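Local coordinates for peptide chain release factor subunit 1 (PDB 3IR9), which probably directs the ending of protein synthesis at the stop codons UAA, UAG and UGA, and is represented here by its C-terminal domain, at residues N31-F36 with V137-D142. Sequence-based numbering, arbitrary orientation.
Sequences NAVRDF and VFVSTD
Ala32 and Val33, neighbours on helix 10-41, pack against Val137 and Val139 of strand 135-139, a helix-on-sheet contact in the alpha/beta core of eRF1 domain 3. The strand is an outermost one of the chain's four-stranded mixed sheet, its backbone hydrogen-bonded to Leu66 and Leu68 of the neighbouring parallel strand 63-69, and the helix lies across the sheet face toward which Val137 and Val139 point.

Between 31-36 and 137-142 themselves, the contact consists of apolar side chains alone. Val33 meets Val139 through CG2, which lies 3.7 Å from Val139 CG2 and 4.0 Å from Val139 CG1, so that one methyl rests against both branches of its partner. With CG1 of Val33 anti to the backbone N (chi1 -177°), CG2 is left beside that nitrogen and takes the contact. Beta-branched valine suits the strand and offers two methyls close to the backbone. Alanine suits the other pair, where a single methyl fits a slightly closer approach, 7.6 Å between the CA atoms of Ala32 and Val137, against 8.0 Å between those of Val33 and Val139. Leu149 of helix 144-151 also touches Val139, while Tyr4 of the second subunit packs on both Ala32 and Val137.

A polar link lies beside the contact: Gln29 OE1 accepts a hydrogen bond from Ser140 N, tying the helix to the chain just past the strand. At the Ala32 pair the touching atoms are Ala32 CB and Val137 CG1, 4.0 Å apart.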
ATOM      1  N   ASN A  31     -14.375  16.542   3.171  1.00 64.41           N
ATOM      2  CA  ASN A  31     -15.052  17.641   3.855  1.00 72.52           C
ATOM      3  C   ASN A  31     -14.087  18.587   4.554  1.00 97.81           C
ATOM      4  O   ASN A  31     -14.344  19.786   4.648  1.00 58.48           O
ATOM      5  CB  ASN A  31     -16.065  17.108   4.869  1.00 81.63           C
ATOM      6  CG  ASN A  31     -17.234  16.409   4.211  1.00117.60           C
ATOM      7  OD1 ASN A  31     -18.080  15.817   4.884  1.00 64.68           O
ATOM      8  ND2 ASN A  31     -17.287  16.471   2.885  1.00 63.04           N
ATOM      9  N   ALA A  32     -12.974  18.046   5.039  1.00 82.67           N
ATOM     10  CA  ALA A  32     -11.981  18.848   5.746  1.00 63.90           C
ATOM     11  C   ALA A  32     -11.220  19.792   4.809  1.00122.06           C
ATOM     12  O   ALA A  32     -11.056  20.976   5.117  1.00 65.76           O
ATOM     13  CB  ALA A  32     -11.023  17.954   6.510  1.00 64.41           C
ATOM     14  N   VAL A  33     -10.749  19.272   3.676  1.00 51.70           N
ATOM     15  CA  VAL A  33     -10.096  20.113   2.686  1.00 45.16           C
ATOM     16  C   VAL A  33     -11.091  21.169   2.221  1.00 49.83           C
ATOM     17  O   VAL A  33     -10.767  22.352   2.116  1.00 92.28           O
ATOM     18  CB  VAL A  33      -9.584  19.304   1.472  1.00 51.44           C
ATOM     19  CG1 VAL A  33      -8.847  20.221   0.510  1.00 45.49           C
ATOM     20  CG2 VAL A  33      -8.673  18.165   1.920  1.00 42.42           C
ATOM     21  N   ARG A  34     -12.315  20.724   1.963  1.00 57.42           N
ATOM     22  CA  ARG A  34     -13.382  21.600   1.495  1.00146.53           C
ATOM     23  C   ARG A  34     -13.688  22.704   2.513  1.00145.00           C
ATOM     24  O   ARG A  34     -13.857  23.870   2.147  1.00 71.46           O
ATOM     25  CB  ARG A  34     -14.633  20.771   1.158  1.00119.55           C
ATOM     26  CG  ARG A  34     -14.421  19.808  -0.021  1.00131.77           C
ATOM     27  CD  ARG A  34     -14.931  18.398   0.263  1.00 87.48           C
ATOM     28  NE  ARG A  34     -16.182  18.072  -0.415  1.00137.42           N
ATOM     29  CZ  ARG A  34     -16.255  17.516  -1.619  1.00 57.00           C
ATOM     30  NH1 ARG A  34     -15.144  17.239  -2.291  1.00 60.14           N
ATOM     31  NH2 ARG A  34     -17.435  17.243  -2.157  1.00 97.67           N
ATOM     32  N   ASP A  35     -13.739  22.336   3.790  1.00109.18           N
ATOM     33  CA  ASP A  35     -13.975  23.310   4.851  1.00115.90           C
ATOM     34  C   ASP A  35     -12.811  24.306   4.957  1.00 80.48           C
ATOM     35  O   ASP A  35     -13.010  25.471   5.300  1.00 62.86           O
ATOM     36  CB  ASP A  35     -14.264  22.610   6.189  1.00 48.41           C
ATOM     37  CG  ASP A  35     -15.637  21.922   6.215  1.00 69.28           C
ATOM     38  OD1 ASP A  35     -16.381  22.004   5.213  1.00 94.71           O
ATOM     39  OD2 ASP A  35     -15.972  21.296   7.244  1.00105.85           O
ATOM     40  N   PHE A  36     -11.601  23.848   4.643  1.00 42.84           N
ATOM     41  CA  PHE A  36     -10.464  24.751   4.545  1.00 40.57           C
ATOM     42  C   PHE A  36     -10.681  25.733   3.409  1.00 80.97           C
ATOM     43  O   PHE A  36     -10.478  26.938   3.563  1.00 80.68           O
ATOM     44  CB  PHE A  36      -9.172  23.991   4.294  1.00 34.93           C
ATOM     45  CG  PHE A  36      -8.067  24.852   3.752  1.00 42.33           C
ATOM     46  CD1 PHE A  36      -7.471  25.816   4.544  1.00 65.50           C
ATOM     47  CD2 PHE A  36      -7.620  24.694   2.456  1.00 47.84           C
ATOM     48  CE1 PHE A  36      -6.453  26.607   4.051  1.00 61.54           C
ATOM     49  CE2 PHE A  36      -6.599  25.481   1.962  1.00 58.33           C
ATOM     50  CZ  PHE A  36      -6.019  26.440   2.762  1.00 60.70           C
ATOM     51  N   VAL A 137      -5.851  16.181  10.905  1.00 40.34           N
ATOM     52  CA  VAL A 137      -6.412  15.487   9.743  1.00 56.15           C
ATOM     53  C   VAL A 137      -5.360  15.229   8.661  1.00143.58           C
ATOM     54  O   VAL A 137      -4.557  16.108   8.344  1.00 64.14           O
ATOM     55  CB  VAL A 137      -7.550  16.302   9.096  1.00 47.32           C
ATOM     56  CG1 VAL A 137      -7.894  15.729   7.726  1.00 67.45           C
ATOM     57  CG2 VAL A 137      -8.772  16.330   9.999  1.00 53.07           C
ATOM     58  N   PHE A 138      -5.375  14.027   8.087  1.00102.79           N
ATOM     59  CA  PHE A 138      -4.456  13.683   7.006  1.00 71.59           C
ATOM     60  C   PHE A 138      -5.183  13.627   5.670  1.00 48.43           C
ATOM     61  O   PHE A 138      -6.390  13.400   5.628  1.00146.72           O
ATOM     62  CB  PHE A 138      -3.757  12.357   7.295  1.00 61.39           C
ATOM     63  CG  PHE A 138      -2.907  12.382   8.534  1.00 84.55           C
ATOM     64  CD1 PHE A 138      -1.592  12.822   8.483  1.00106.52           C
ATOM     65  CD2 PHE A 138      -3.424  11.969   9.752  1.00 43.33           C
ATOM     66  CE1 PHE A 138      -0.804  12.846   9.630  1.00 45.17           C
ATOM     67  CE2 PHE A 138      -2.645  11.991  10.902  1.00105.34           C
ATOM     68  CZ  PHE A 138      -1.334  12.430  10.840  1.00 64.57           C
ATOM     69  N   VAL A 139      -4.454  13.840   4.580  1.00 54.23           N
ATOM     70  CA  VAL A 139      -5.085  13.909   3.272  1.00 45.48           C
ATOM     71  C   VAL A 139      -4.306  13.139   2.210  1.00 96.90           C
ATOM     72  O   VAL A 139      -3.269  13.598   1.734  1.00109.92           O
ATOM     73  CB  VAL A 139      -5.281  15.367   2.813  1.00 70.67           C
ATOM     74  CG1 VAL A 139      -5.848  15.395   1.422  1.00 62.96           C
ATOM     75  CG2 VAL A 139      -6.199  16.113   3.764  1.00 45.95           C
ATOM     76  N   SER A 140      -4.818  11.968   1.841  1.00151.45           N
ATOM     77  CA  SER A 140      -4.196  11.165   0.800  1.00 95.38           C
ATOM     78  C   SER A 140      -4.124  11.983  -0.473  1.00 44.59           C
ATOM     79  O   SER A 140      -4.951  12.862  -0.710  1.00 62.70           O
ATOM     80  CB  SER A 140      -4.991   9.888   0.537  1.00 92.33           C
ATOM     81  OG  SER A 140      -6.055  10.144  -0.360  1.00 66.38           O
ATOM     82  N   THR A 141      -3.123  11.684  -1.287  1.00 50.48           N
ATOM     83  CA  THR A 141      -2.907  12.384  -2.537  1.00 34.25           C
ATOM     84  C   THR A 141      -3.712  11.728  -3.651  1.00 91.27           C
ATOM     85  O   THR A 141      -3.162  11.333  -4.681  1.00157.40           O
ATOM     86  CB  THR A 141      -1.432  12.326  -2.917  1.00 62.45           C
ATOM     87  OG1 THR A 141      -1.234  12.964  -4.184  1.00138.49           O
ATOM     88  CG2 THR A 141      -0.972  10.865  -3.000  1.00 67.74           C
ATOM     89  N   ASP A 142      -5.018  11.603  -3.444  1.00 73.38           N
ATOM     90  CA  ASP A 142      -5.862  10.926  -4.422  1.00 88.28           C
ATOM     91  C   ASP A 142      -6.907  11.865  -5.028  1.00118.49           C
ATOM     92  O   ASP A 142      -6.762  12.303  -6.171  1.00 89.18           O
ATOM     93  CB  ASP A 142      -6.519   9.691  -3.803  1.00 52.35           C
ATOM     94  CG  ASP A 142      -5.502   8.706  -3.237  1.00112.77           C
ATOM     95  OD1 ASP A 142      -4.284   8.930  -3.404  1.00102.24           O
ATOM     96  OD2 ASP A 142      -5.920   7.702  -2.621  1.00 71.08           O
TER